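Local coordinates for protein putative aminooxidase (Propionibacterium acnes, PDB 2BAB) that probably isomerises double bonds of polyunsaturated fatty acids with the help of FAD, in a fold of the flavin-containing amine oxidoreductase family, at residues Q115-L120 against E147-N152. Sequence-based numbering, arbitrary orientation.
Sequences QKLGQL and EFLALN. With BU1 (1,4-butanediol), chain H.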
loop_
_atom_site.group_PDB
_atom_site.type_symbol
_atom_site.label_atom_id
_atom_site.label_comp_id
_atom_site.label_asym_id
_atom_site.label_seq_id
_atom_site.Cartn_x
_atom_site.Cartn_y
_atom_site.Cartn_z
ATOM N N GLN A 115 4.390 -22.883 10.825
ATOM C CA GLN A 115 3.420 -23.988 10.931
ATOM C C GLN A 115 2.441 -23.716 12.043
ATOM O O GLN A 115 1.226 -23.841 11.863
ATOM C CB GLN A 115 4.164 -25.301 11.222
ATOM C CG GLN A 115 3.319 -26.484 11.702
ATOM C CD GLN A 115 2.253 -26.881 10.727
ATOM O OE1 GLN A 115 2.474 -26.874 9.513
ATOM N NE2 GLN A 115 1.076 -27.259 11.250
ATOM N N LYS A 116 2.990 -23.331 13.192
ATOM C CA LYS A 116 2.212 -23.097 14.394
ATOM C C LYS A 116 1.265 -21.918 14.212
ATOM O O LYS A 116 0.084 -22.010 14.565
ATOM C CB LYS A 116 3.154 -22.858 15.584
ATOM C CG LYS A 116 2.436 -22.657 16.894
ATOM C CD LYS A 116 3.409 -22.751 18.075
ATOM C CE LYS A 116 2.672 -22.526 19.395
ATOM N NZ LYS A 116 3.597 -22.075 20.480
ATOM N N LEU A 117 1.794 -20.818 13.657
ATOM C CA LEU A 117 1.003 -19.621 13.378
ATOM C C LEU A 117 -0.135 -19.930 12.400
ATOM O O LEU A 117 -1.281 -19.498 12.604
ATOM C CB LEU A 117 1.895 -18.507 12.802
ATOM C CG LEU A 117 1.211 -17.193 12.370
ATOM C CD1 LEU A 117 0.240 -16.639 13.449
ATOM C CD2 LEU A 117 2.244 -16.113 11.948
ATOM N N GLY A 118 0.183 -20.689 11.347
ATOM C CA GLY A 118 -0.818 -21.091 10.359
ATOM C C GLY A 118 -2.056 -21.710 11.001
ATOM O O GLY A 118 -3.195 -21.415 10.610
ATOM N N GLN A 119 -1.828 -22.566 11.997
ATOM C CA GLN A 119 -2.917 -23.259 12.661
ATOM C C GLN A 119 -3.719 -22.329 13.546
ATOM O O GLN A 119 -4.935 -22.440 13.603
ATOM C CB GLN A 119 -2.405 -24.476 13.443
ATOM C CG GLN A 119 -1.972 -25.598 12.536
ATOM C CD GLN A 119 -3.053 -26.010 11.508
ATOM O OE1 GLN A 119 -4.107 -26.559 11.877
ATOM N NE2 GLN A 119 -2.767 -25.779 10.213
ATOM N N LEU A 120 -3.043 -21.401 14.213
ATOM C CA LEU A 120 -3.734 -20.380 14.994
ATOM C C LEU A 120 -4.626 -19.510 14.100
ATOM O O LEU A 120 -5.770 -19.194 14.469
ATOM C CB LEU A 120 -2.730 -19.520 15.739
ATOM C CG LEU A 120 -2.088 -20.185 16.967
ATOM C CD1 LEU A 120 -0.862 -19.417 17.383
ATOM C CD2 LEU A 120 -3.088 -20.283 18.135
ATOM N N GLU A 147 4.418 -8.557 19.545
ATOM C CA GLU A 147 3.711 -8.908 20.794
ATOM C C GLU A 147 2.696 -10.010 20.536
ATOM O O GLU A 147 2.577 -10.971 21.322
ATOM C CB GLU A 147 3.037 -7.691 21.429
ATOM C CG GLU A 147 4.033 -6.727 22.023
ATOM C CD GLU A 147 3.393 -5.463 22.586
ATOM O OE1 GLU A 147 2.214 -5.507 23.032
ATOM O OE2 GLU A 147 4.098 -4.435 22.586
ATOM N N PHE A 148 1.999 -9.890 19.413
ATOM C CA PHE A 148 1.061 -10.908 18.978
ATOM C C PHE A 148 1.753 -12.266 18.816
ATOM O O PHE A 148 1.242 -13.306 19.289
ATOM C CB PHE A 148 0.358 -10.470 17.680
ATOM C CG PHE A 148 -0.344 -11.590 16.961
ATOM C CD1 PHE A 148 -1.645 -11.962 17.315
ATOM C CD2 PHE A 148 0.300 -12.285 15.954
ATOM C CE1 PHE A 148 -2.280 -13.001 16.670
ATOM C CE2 PHE A 148 -0.332 -13.328 15.296
ATOM C CZ PHE A 148 -1.626 -13.692 15.659
ATOM N N LEU A 149 2.912 -12.255 18.164
ATOM C CA LEU A 149 3.702 -13.472 17.959
ATOM C C LEU A 149 4.170 -14.040 19.307
ATOM O O LEU A 149 4.020 -15.245 19.549
ATOM C CB LEU A 149 4.908 -13.213 17.035
ATOM C CG LEU A 149 4.669 -12.962 15.526
ATOM C CD1 LEU A 149 6.008 -12.728 14.783
ATOM C CD2 LEU A 149 3.886 -14.127 14.901
ATOM N N ALA A 150 4.681 -13.164 20.180
ATOM C CA ALA A 150 5.191 -13.577 21.499
ATOM C C ALA A 150 4.094 -14.223 22.365
ATOM O O ALA A 150 4.348 -15.188 23.069
ATOM C CB ALA A 150 5.820 -12.393 22.236
ATOM N N LEU A 151 2.881 -13.687 22.292
ATOM C CA LEU A 151 1.744 -14.215 23.043
ATOM C C LEU A 151 1.456 -15.665 22.687
ATOM O O LEU A 151 1.008 -16.442 23.532
ATOM C CB LEU A 151 0.506 -13.369 22.762
ATOM C CG LEU A 151 -0.738 -13.645 23.592
ATOM C CD1 LEU A 151 -0.496 -13.244 25.063
ATOM C CD2 LEU A 151 -1.914 -12.904 22.978
ATOM N N ASN A 152 1.722 -16.013 21.435
ATOM C CA ASN A 152 1.480 -17.342 20.886
ATOM C C ASN A 152 2.736 -18.190 20.716
ATOM O O ASN A 152 2.683 -19.264 20.133
ATOM C CB ASN A 152 0.786 -17.180 19.532
ATOM C CG ASN A 152 -0.634 -16.683 19.669
ATOM O OD1 ASN A 152 -1.509 -17.424 20.110
ATOM N ND2 ASN A 152 -0.878 -15.444 19.272
HETATM C C1 BU1 H . -2.265 -23.608 7.431
HETATM C C2 BU1 H . -2.638 -24.744 6.484
HETATM C C3 BU1 H . -1.435 -25.434 5.852
HETATM C C4 BU1 H . -1.809 -26.151 4.559
HETATM O O5 BU1 H . -3.056 -22.466 7.072
HETATM O O6 BU1 H . -3.050 -26.851 4.711
#
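Segment 115-120, within helix 106-122, meets segment 147-152, which lies on helix 145-151 and runs into the loop residue Asn152; the backbones come nearest at Leu117 and Asn152, with CA atoms 7.9 Å apart. Two residues of helix 106-122 reach Asn152, one its backbone and one its side chain. In Lys116, CG lies anti to the backbone N (chi1 -178°) and the rest of the chain runs out extended, so that NZ donates a hydrogen bond to the backbone O of Asn152 at 3.0 Å. The amine approaches that carbonyl at a C=O...N angle of 140°, tilted from the carbonyl plane. A positive charge beside a carbonyl near a helix C-terminus is probably favourable.

Leu120 lies against the side chain of the same asparagine: its CD1 packs on Asn152 CB at 3.5 Å and also touches OD1. With CG beside its own backbone N (chi1 -70°), the Asn152 side chain folds back on the helix, and ND2 donates to Phe148 O at 3.0 Å. This bond, together with one to Tyr125 OH, fixes the rotation of the amide and leaves ND2 over one face of the Phe148 ring, offset toward its rim.

Beside Asn152, Leu117 divides its two methyls between neighbours. CD1 comes to the edge of the Phe148 ring, near its plane, 3.8 Å from CE2, while CD2 meets Leu149 CD2 at 3.9 Å. Both side chains cross Leu117 at about a right angle.

On the far side of helix 106-122, one end of a 1,4-butanediol touches Gln119, its C1 3.6 Å from Gln119 NE2. This is plain helix-helix packing, an apolar Leu117-Phe148-Leu149 cluster with a polar edge at Asn152, centred about 24 Å from the centre of the chain. Around it, Leu117 touches Trp161 and Leu149 touches Arg158, both of helix 158-162, while Phe148 packs on Ala178 and Leu182 of helix 178-184.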